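Local coordinates for protein BONZAI 1 (Arabidopsis thaliana, PDB 6KXT) that restrains cell death and defence responses in plants as a copine that binds phospholipids in a calcium-dependent way, here represented by its second C2 domain, at residues 19-24 and 59-64; 105-110 and 135-140. All coordinates share one frame; numbering follows the deposited sequence.

Contact 1: residues 19-24 and 59-64; sequences RCSNLE and DLNPIW
Cys20 N donates to Pro62 O over 2.9 Å, in the plane of the carbonyl. The same Pro62 O also receives a CA-H...O contact from Arg19. Further along, Leu23 N bonds to Leu60 O at 3.0 Å. Between these two backbone bonds, the side chain of Asn61 takes over. Asn61 OD1 accepts from Asn22 N at 2.9 Å, with the donor 47° out of the carbonyl plane. A water shared with Ser21 OG gives Asn61 OD1 a second bond. Asn61 CG is anti to the carbonyl carbon (chi1 -57°), which brings the amide group to the side of Asn22 N. An Asx turn holds the backbone here, since Asn61 N donates to Asp59 OD1. The other carboxylate oxygen of Asp59 pairs with Arg56.

The apolar contacts lie around these bonds. Cys20 SG sits at the edge of the Trp64 ring, 3.6 Å from Trp64 CZ3. Leu23 CD1 and Pro62 CD meet tip to tip at 3.9 Å. Arg19 and Ile63 run side by side, with Arg19 CG 3.7 Å from Ile63 CG1. Beyond this, Arg19 NE forms a salt bridge with Asp138, and its guanidinium makes a cation-pi contact with Phe136. An alanine here would probably leave Asp138 without this charge partner and uncover the flank of Ile63 where Arg19 CG and CD lie.

The contact joins the end of strand 13-21 to the loop before strand 67-70 in the C2 sandwich. A single beta bridge, Arg19 with Ile63, marks the pairing. Past the bridge, one side-chain and one backbone carbonyl hold Asn22 and Leu23.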
ATOM      1  N   ARG A  19       8.403   0.087  -0.532  1.00 13.09           N
ATOM      2  CA  ARG A  19       9.451  -0.521   0.309  1.00 13.62           C
ATOM      3  C   ARG A  19       8.951  -0.491   1.747  1.00 14.16           C
ATOM      4  O   ARG A  19       8.295   0.511   2.146  1.00 13.87           O
ATOM      5  CB  ARG A  19      10.740   0.280   0.166  1.00 17.33           C
ATOM      6  CG  ARG A  19      11.795  -0.069   1.195  1.00 17.23           C
ATOM      7  CD  ARG A  19      13.079   0.683   0.824  1.00 17.81           C
ATOM      8  NE  ARG A  19      13.037   2.141   1.010  1.00 17.17           N
ATOM      9  CZ  ARG A  19      13.287   2.742   2.156  1.00 14.44           C
ATOM     10  NH1 ARG A  19      13.518   2.045   3.261  1.00 17.69           N
ATOM     11  NH2 ARG A  19      13.308   4.064   2.214  1.00 24.51           N
ATOM     12  N   CYS A  20       9.269  -1.488   2.559  1.00 13.45           N
ATOM     13  CA  CYS A  20       9.038  -1.441   4.000  1.00 13.94           C
ATOM     14  C   CYS A  20      10.356  -1.525   4.756  1.00 13.65           C
ATOM     15  O   CYS A  20      11.322  -2.159   4.235  1.00 16.02           O
ATOM     16  CB  CYS A  20       8.109  -2.521   4.511  1.00 14.69           C
ATOM     17  SG  CYS A  20       6.459  -2.422   3.776  1.00 15.71           S
ATOM     18  N   SER A  21      10.355  -0.896   5.931  1.00 13.83           N
ATOM     19  CA  SER A  21      11.485  -0.914   6.882  0.50 17.78           C
ATOM     20  C   SER A  21      11.047  -1.599   8.177  1.00 15.18           C
ATOM     21  O   SER A  21      10.018  -1.198   8.725  1.00 16.31           O
ATOM     22  CB  SER A  21      11.946   0.492   7.122  0.50 20.26           C
ATOM     23  OG  SER A  21      13.210   0.518   7.741  0.50 23.24           O
ATOM     24  N   ASN A  22      11.821  -2.572   8.660  1.00 15.75           N
ATOM     25  CA  ASN A  22      11.785  -3.034  10.071  0.60 15.12           C
ATOM     26  C   ASN A  22      10.427  -3.698  10.356  1.00 15.09           C
ATOM     27  O   ASN A  22       9.841  -3.429  11.404  1.00 16.03           O
ATOM     28  CB  ASN A  22      12.180  -1.882  11.019  0.60 15.09           C
ATOM     29  CG  ASN A  22      12.478  -2.295  12.454  0.60 23.20           C
ATOM     30  OD1 ASN A  22      12.831  -3.443  12.730  0.60 22.62           O
ATOM     31  ND2 ASN A  22      12.326  -1.359  13.392  0.60 29.15           N
ATOM     32  N   LEU A  23       9.941  -4.583   9.477  1.00 14.80           N
ATOM     33  CA  LEU A  23       8.738  -5.358   9.815  1.00 14.18           C
ATOM     34  C   LEU A  23       9.010  -6.170  11.088  1.00 15.23           C
ATOM     35  O   LEU A  23      10.133  -6.687  11.263  1.00 17.13           O
ATOM     36  CB  LEU A  23       8.367  -6.287   8.662  1.00 14.15           C
ATOM     37  CG  LEU A  23       8.052  -5.597   7.344  1.00 13.96           C
ATOM     38  CD1 LEU A  23       7.572  -6.635   6.365  1.00 14.87           C
ATOM     39  CD2 LEU A  23       6.985  -4.505   7.549  1.00 14.87           C
ATOM     40  N   GLU A  24       8.022  -6.272  11.942  1.00 15.52           N
ATOM     41  CA  GLU A  24       8.241  -6.930  13.255  1.00 18.26           C
ATOM     42  C   GLU A  24       8.652  -8.383  13.065  1.00 18.37           C
ATOM     43  O   GLU A  24       8.142  -9.115  12.187  1.00 17.36           O
ATOM     44  CB  GLU A  24       6.969  -6.878  14.092  1.00 19.08           C
ATOM     45  CG  GLU A  24       7.167  -7.476  15.478  1.00 28.14           C
ATOM     46  CD  GLU A  24       6.010  -7.306  16.447  1.00 31.15           C
ATOM     47  OE1 GLU A  24       4.926  -7.898  16.205  1.00 30.78           O
ATOM     48  OE2 GLU A  24       6.215  -6.585  17.440  1.00 37.40           O
ATOM     49  N   ASP A  59      11.456 -11.793   4.439  1.00 15.49           N
ATOM     50  CA  ASP A  59      12.080 -10.461   4.258  1.00 14.52           C
ATOM     51  C   ASP A  59      11.437  -9.436   5.193  1.00 17.07           C
ATOM     52  O   ASP A  59      10.232  -9.156   5.050  1.00 17.96           O
ATOM     53  CB  ASP A  59      11.967 -10.027   2.801  1.00 15.01           C
ATOM     54  CG  ASP A  59      12.772  -8.825   2.392  1.00 14.87           C
ATOM     55  OD1 ASP A  59      13.436  -8.270   3.271  1.00 15.30           O
ATOM     56  OD2 ASP A  59      12.741  -8.537   1.156  1.00 15.90           O
ATOM     57  N   LEU A  60      12.206  -8.832   6.069  1.00 14.57           N
ATOM     58  CA  LEU A  60      11.682  -7.820   7.013  1.00 14.98           C
ATOM     59  C   LEU A  60      11.931  -6.403   6.457  1.00 15.06           C
ATOM     60  O   LEU A  60      11.461  -5.444   7.086  1.00 15.34           O
ATOM     61  CB  LEU A  60      12.330  -7.988   8.396  1.00 19.03           C
ATOM     62  CG  LEU A  60      12.171  -9.382   9.015  1.00 18.60           C
ATOM     63  CD1 LEU A  60      12.941  -9.448  10.334  1.00 19.39           C
ATOM     64  CD2 LEU A  60      10.705  -9.727   9.271  1.00 20.27           C
ATOM     65  N   ASN A  61      12.573  -6.249   5.301  1.00 13.15           N
ATOM     66  CA  ASN A  61      12.831  -4.933   4.672  1.00 13.75           C
ATOM     67  C   ASN A  61      12.542  -5.032   3.174  1.00 13.85           C
ATOM     68  O   ASN A  61      13.416  -4.742   2.355  1.00 14.83           O
ATOM     69  CB  ASN A  61      14.226  -4.445   5.001  1.00 14.44           C
ATOM     70  CG  ASN A  61      14.447  -4.367   6.483  1.00 17.05           C
ATOM     71  OD1 ASN A  61      14.141  -3.326   7.059  1.00 17.27           O
ATOM     72  ND2 ASN A  61      14.974  -5.433   7.089  1.00 16.35           N
ATOM     73  N   PRO A  62      11.349  -5.525   2.783  1.00 13.65           N
ATOM     74  CA  PRO A  62      11.045  -5.771   1.388  1.00 14.21           C
ATOM     75  C   PRO A  62      11.029  -4.526   0.491  1.00 16.17           C
ATOM     76  O   PRO A  62      10.648  -3.426   0.926  1.00 14.47           O
ATOM     77  CB  PRO A  62       9.626  -6.356   1.417  1.00 14.75           C
ATOM     78  CG  PRO A  62       8.988  -5.760   2.677  1.00 16.16           C
ATOM     79  CD  PRO A  62      10.184  -5.782   3.627  1.00 14.93           C
ATOM     80  N   ILE A  63      11.492  -4.729  -0.742  1.00 15.18           N
ATOM     81  CA  ILE A  63      11.291  -3.763  -1.868  1.00 14.87           C
ATOM     82  C   ILE A  63      10.623  -4.543  -2.978  1.00 15.85           C
ATOM     83  O   ILE A  63      11.169  -5.559  -3.414  1.00 17.52           O
ATOM     84  CB  ILE A  63      12.601  -3.128  -2.347  1.00 17.21           C
ATOM     85  CG1 ILE A  63      13.366  -2.403  -1.240  1.00 20.52           C
ATOM     86  CG2 ILE A  63      12.288  -2.206  -3.525  1.00 19.98           C
ATOM     87  CD1 ILE A  63      14.827  -2.063  -1.575  1.00 26.71           C
ATOM     88  N   TRP A  64       9.412  -4.166  -3.401  1.00 14.56           N
ATOM     89  CA  TRP A  64       8.664  -4.993  -4.362  1.00 13.69           C
ATOM     90  C   TRP A  64       8.844  -4.458  -5.783  1.00 14.89           C
ATOM     91  O   TRP A  64       9.265  -3.279  -5.948  1.00 16.75           O
ATOM     92  CB  TRP A  64       7.170  -5.061  -3.976  1.00 14.46           C
ATOM     93  CG  TRP A  64       6.871  -5.885  -2.766  1.00 14.28           C
ATOM     94  CD1 TRP A  64       6.752  -7.246  -2.701  1.00 16.14           C
ATOM     95  CD2 TRP A  64       6.623  -5.378  -1.447  1.00 12.85           C
ATOM     96  NE1 TRP A  64       6.449  -7.600  -1.418  1.00 14.34           N
ATOM     97  CE2 TRP A  64       6.369  -6.493  -0.615  1.00 14.74           C
ATOM     98  CE3 TRP A  64       6.651  -4.104  -0.857  1.00 15.03           C
ATOM     99  CZ2 TRP A  64       6.009  -6.346   0.720  1.00 12.68           C
ATOM    100  CZ3 TRP A  64       6.313  -3.959   0.480  1.00 15.59           C
ATOM    101  CH2 TRP A  64       6.017  -5.068   1.264  1.00 14.97           C
TER
HETATM  102  O   HOH W   1      15.205  -0.716   5.934  1.00 28.13           O

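Contact 2: residues 105-110 and 135-140; sequences SDLEKL and LFVDKF
Phe140 lays its ring against Glu108, where helix 104-113 packs on strand 133-143 of the C2 beta-sandwich. The bump on the helix is Glu108 CB. Glu108 CB stands over the centre of the Phe140 ring, 3.6 Å from the centroid and 11° off the normal, as a CH-pi contact. Glu108 CG is anti to the backbone N (chi1 -177°), which puts it near Phe140 CD1; Glu108 CD comes on beside Phe140 CE1. The carboxylate follows, its plane 24° from that of the ring. Glu108 OE1 then forms a salt bridge with Lys77. The acidic side chain thus covers an aromatic face with its carbons and keeps a basic partner for its charge.

Val137 is the bump on the strand. Its CB and both methyls rest against Leu107 O. The hollow that takes it lies between Leu107 and Leu110: Val137 CG2 is 4.0 Å from Leu107 CD2 and 4.2 Å from Leu110 CB. The side chains of Leu107 and Val137 cross at about a right angle. In return, Leu107 CB fits between Val137 CG2 and the ring, 4.1 Å from Phe140 CE2.

A classic beta bulge turns the strand at Asp138 and Lys139, which both face Val17. Val137 and Phe140, placed before and after this corner, both point toward the helix. His111 ND1 of the same helix makes a hydrogen bond with Val137 O. One water completes the join: it accepts from Val137 N at 2.8 Å and gives a weak bond to Leu110 O at 3.3 Å.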
ATOM      1  N   SER A 105      -2.113  10.972  -4.162  1.00 13.72           N
ATOM      2  CA  SER A 105      -1.514  12.310  -3.942  1.00 14.09           C
ATOM      3  C   SER A 105      -0.605  12.235  -2.710  1.00 14.42           C
ATOM      4  O   SER A 105       0.522  12.799  -2.687  1.00 15.22           O
ATOM      5  CB  SER A 105      -2.632  13.338  -3.815  1.00 18.05           C
ATOM      6  OG  SER A 105      -2.050  14.595  -3.601  1.00 19.32           O
ATOM      7  N   ASP A 106      -1.060  11.596  -1.657  1.00 14.04           N
ATOM      8  CA  ASP A 106      -0.284  11.440  -0.405  1.00 14.60           C
ATOM      9  C   ASP A 106       0.956  10.579  -0.639  1.00 13.33           C
ATOM     10  O   ASP A 106       2.070  10.954  -0.190  1.00 14.81           O
ATOM     11  CB  ASP A 106      -1.134  10.728   0.647  1.00 14.48           C
ATOM     12  CG  ASP A 106      -2.333  11.472   1.190  1.00 17.66           C
ATOM     13  OD1 ASP A 106      -2.356  12.710   1.104  1.00 18.25           O
ATOM     14  OD2 ASP A 106      -3.252  10.768   1.725  1.00 16.87           O
ATOM     15  N   LEU A 107       0.831   9.500  -1.385  1.00 13.97           N
ATOM     16  CA  LEU A 107       2.006   8.646  -1.669  1.00 13.10           C
ATOM     17  C   LEU A 107       3.043   9.452  -2.446  1.00 15.32           C
ATOM     18  O   LEU A 107       4.235   9.277  -2.223  1.00 14.44           O
ATOM     19  CB  LEU A 107       1.554   7.417  -2.447  1.00 13.68           C
ATOM     20  CG  LEU A 107       0.620   6.461  -1.673  1.00 15.09           C
ATOM     21  CD1 LEU A 107       0.287   5.276  -2.557  1.00 15.12           C
ATOM     22  CD2 LEU A 107       1.205   6.006  -0.329  1.00 16.98           C
ATOM     23  N   GLU A 108       2.628  10.307  -3.377  1.00 14.88           N
ATOM     24  CA  GLU A 108       3.584  11.146  -4.125  1.00 15.26           C
ATOM     25  C   GLU A 108       4.292  12.084  -3.148  1.00 13.77           C
ATOM     26  O   GLU A 108       5.507  12.258  -3.298  1.00 14.35           O
ATOM     27  CB  GLU A 108       2.822  11.894  -5.197  1.00 16.77           C
ATOM     28  CG  GLU A 108       3.705  12.733  -6.091  1.00 18.60           C
ATOM     29  CD  GLU A 108       2.952  13.399  -7.248  1.00 20.78           C
ATOM     30  OE1 GLU A 108       1.800  13.699  -7.091  1.00 26.47           O
ATOM     31  OE2 GLU A 108       3.591  13.588  -8.276  1.00 28.10           O
ATOM     32  N   LYS A 109       3.589  12.647  -2.184  1.00 13.93           N
ATOM     33  CA  LYS A 109       4.217  13.574  -1.209  0.60 14.04           C
ATOM     34  C   LYS A 109       5.243  12.800  -0.365  1.00 14.93           C
ATOM     35  O   LYS A 109       6.348  13.338  -0.123  1.00 14.34           O
ATOM     36  CB  LYS A 109       3.134  14.273  -0.407  0.60 14.16           C
ATOM     37  CG  LYS A 109       2.310  15.282  -1.195  0.60 15.25           C
ATOM     38  CD  LYS A 109       1.137  15.708  -0.367  0.60 15.92           C
ATOM     39  CE  LYS A 109       0.281  16.747  -1.045  0.60 22.75           C
ATOM     40  NZ  LYS A 109      -0.506  16.206  -2.173  0.60 24.70           N
ATOM     41  N   LEU A 110       4.946  11.579   0.056  1.00 16.04           N
ATOM     42  CA  LEU A 110       5.939  10.796   0.827  1.00 14.48           C
ATOM     43  C   LEU A 110       7.169  10.589  -0.048  1.00 14.71           C
ATOM     44  O   LEU A 110       8.324  10.741   0.441  1.00 14.70           O
ATOM     45  CB  LEU A 110       5.386   9.414   1.204  1.00 15.03           C
ATOM     46  CG  LEU A 110       4.270   9.406   2.225  1.00 17.27           C
ATOM     47  CD1 LEU A 110       3.632   8.035   2.277  1.00 18.72           C
ATOM     48  CD2 LEU A 110       4.768   9.822   3.595  1.00 17.13           C
ATOM     49  N   LEU A 135       6.304   2.183   5.804  1.00 12.82           N
ATOM     50  CA  LEU A 135       6.128   2.061   4.360  1.00 12.64           C
ATOM     51  C   LEU A 135       6.738   3.305   3.720  1.00 11.57           C
ATOM     52  O   LEU A 135       6.505   4.439   4.175  1.00 13.74           O
ATOM     53  CB  LEU A 135       4.636   1.992   3.989  1.00 13.64           C
ATOM     54  CG  LEU A 135       4.292   1.878   2.508  1.00 13.40           C
ATOM     55  CD1 LEU A 135       4.662   0.543   1.946  1.00 14.45           C
ATOM     56  CD2 LEU A 135       2.803   2.118   2.284  1.00 16.54           C
ATOM     57  N   PHE A 136       7.504   3.110   2.685  1.00 12.41           N
ATOM     58  CA  PHE A 136       8.141   4.149   1.874  1.00 12.94           C
ATOM     59  C   PHE A 136       7.731   4.002   0.425  1.00 13.49           C
ATOM     60  O   PHE A 136       7.410   2.878  -0.061  1.00 12.83           O
ATOM     61  CB  PHE A 136       9.658   4.094   2.002  1.00 12.78           C
ATOM     62  CG  PHE A 136      10.188   4.472   3.354  1.00 12.14           C
ATOM     63  CD1 PHE A 136      10.289   3.561   4.373  1.00 14.33           C
ATOM     64  CD2 PHE A 136      10.661   5.773   3.568  1.00 13.90           C
ATOM     65  CE1 PHE A 136      10.751   3.952   5.635  1.00 13.86           C
ATOM     66  CE2 PHE A 136      11.144   6.141   4.809  1.00 15.72           C
ATOM     67  CZ  PHE A 136      11.189   5.240   5.828  1.00 15.36           C
ATOM     68  N   VAL A 137       7.781   5.109  -0.316  1.00 13.02           N
ATOM     69  CA  VAL A 137       7.414   5.170  -1.746  1.00 14.27           C
ATOM     70  C   VAL A 137       8.724   5.469  -2.489  1.00 15.09           C
ATOM     71  O   VAL A 137       9.175   6.633  -2.487  1.00 16.76           O
ATOM     72  CB  VAL A 137       6.314   6.203  -2.002  1.00 14.40           C
ATOM     73  CG1 VAL A 137       5.972   6.215  -3.493  1.00 15.17           C
ATOM     74  CG2 VAL A 137       5.109   5.889  -1.146  1.00 13.77           C
ATOM     75  N   ASP A 138       9.387   4.425  -2.972  1.00 13.51           N
ATOM     76  CA  ASP A 138      10.741   4.557  -3.578  1.00 16.01           C
ATOM     77  C   ASP A 138      10.621   5.184  -4.953  1.00 16.40           C
ATOM     78  O   ASP A 138      11.551   5.831  -5.418  1.00 18.00           O
ATOM     79  CB  ASP A 138      11.441   3.206  -3.727  1.00 17.94           C
ATOM     80  CG  ASP A 138      12.230   2.744  -2.517  1.00 27.64           C
ATOM     81  OD1 ASP A 138      12.162   3.426  -1.459  1.00 27.20           O
ATOM     82  OD2 ASP A 138      12.902   1.693  -2.672  1.00 29.41           O
ATOM     83  N   LYS A 139       9.536   4.909  -5.667  1.00 14.73           N
ATOM     84  CA  LYS A 139       9.316   5.466  -7.018  0.60 14.85           C
ATOM     85  C   LYS A 139       7.836   5.786  -7.176  1.00 15.50           C
ATOM     86  O   LYS A 139       6.971   5.023  -6.682  1.00 15.56           O
ATOM     87  CB  LYS A 139       9.692   4.469  -8.107  0.60 15.89           C
ATOM     88  CG  LYS A 139       9.438   4.940  -9.528  0.60 19.27           C
ATOM     89  CD  LYS A 139       9.841   3.934 -10.556  0.60 18.12           C
ATOM     90  CE  LYS A 139       9.979   4.537 -11.944  0.60 24.90           C
ATOM     91  NZ  LYS A 139      10.470   3.531 -12.899  0.60 35.56           N
ATOM     92  N   PHE A 140       7.538   6.882  -7.865  1.00 15.51           N
ATOM     93  CA  PHE A 140       6.161   7.352  -8.122  1.00 14.35           C
ATOM     94  C   PHE A 140       6.211   8.064  -9.484  1.00 17.61           C
ATOM     95  O   PHE A 140       6.780   9.177  -9.517  1.00 18.98           O
ATOM     96  CB  PHE A 140       5.643   8.288  -7.047  1.00 14.25           C
ATOM     97  CG  PHE A 140       4.175   8.622  -7.162  1.00 14.07           C
ATOM     98  CD1 PHE A 140       3.738   9.578  -8.073  1.00 15.75           C
ATOM     99  CD2 PHE A 140       3.225   8.037  -6.340  1.00 14.98           C
ATOM    100  CE1 PHE A 140       2.380   9.888  -8.155  1.00 15.86           C
ATOM    101  CE2 PHE A 140       1.878   8.372  -6.428  1.00 15.27           C
ATOM    102  CZ  PHE A 140       1.467   9.282  -7.372  1.00 16.24           C
TER
HETATM  103  O   HOH W   2       8.656   7.518   0.874  1.00 16.17           O

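Both contacts reach the same sheet, since strands 13-21 and 133-143 are neighbours in it. Contact 1 is partly buried and lies where a strand runs out into loop. Contact 2 is buried and brings a helix onto the sheet. Their chemistry follows this difference. Residues 19-24 and 59-64 are joined by three direct hydrogen bonds, whereas 105-110 and 135-140 have none and rely on apolar packing, a CH-pi contact from Glu108 and a water. The contacts also touch each other. Arg19 O probably bonds to Phe136 N at 2.8 Å, and Leu135 CD1 packs on Cys20 SG at 3.9 Å.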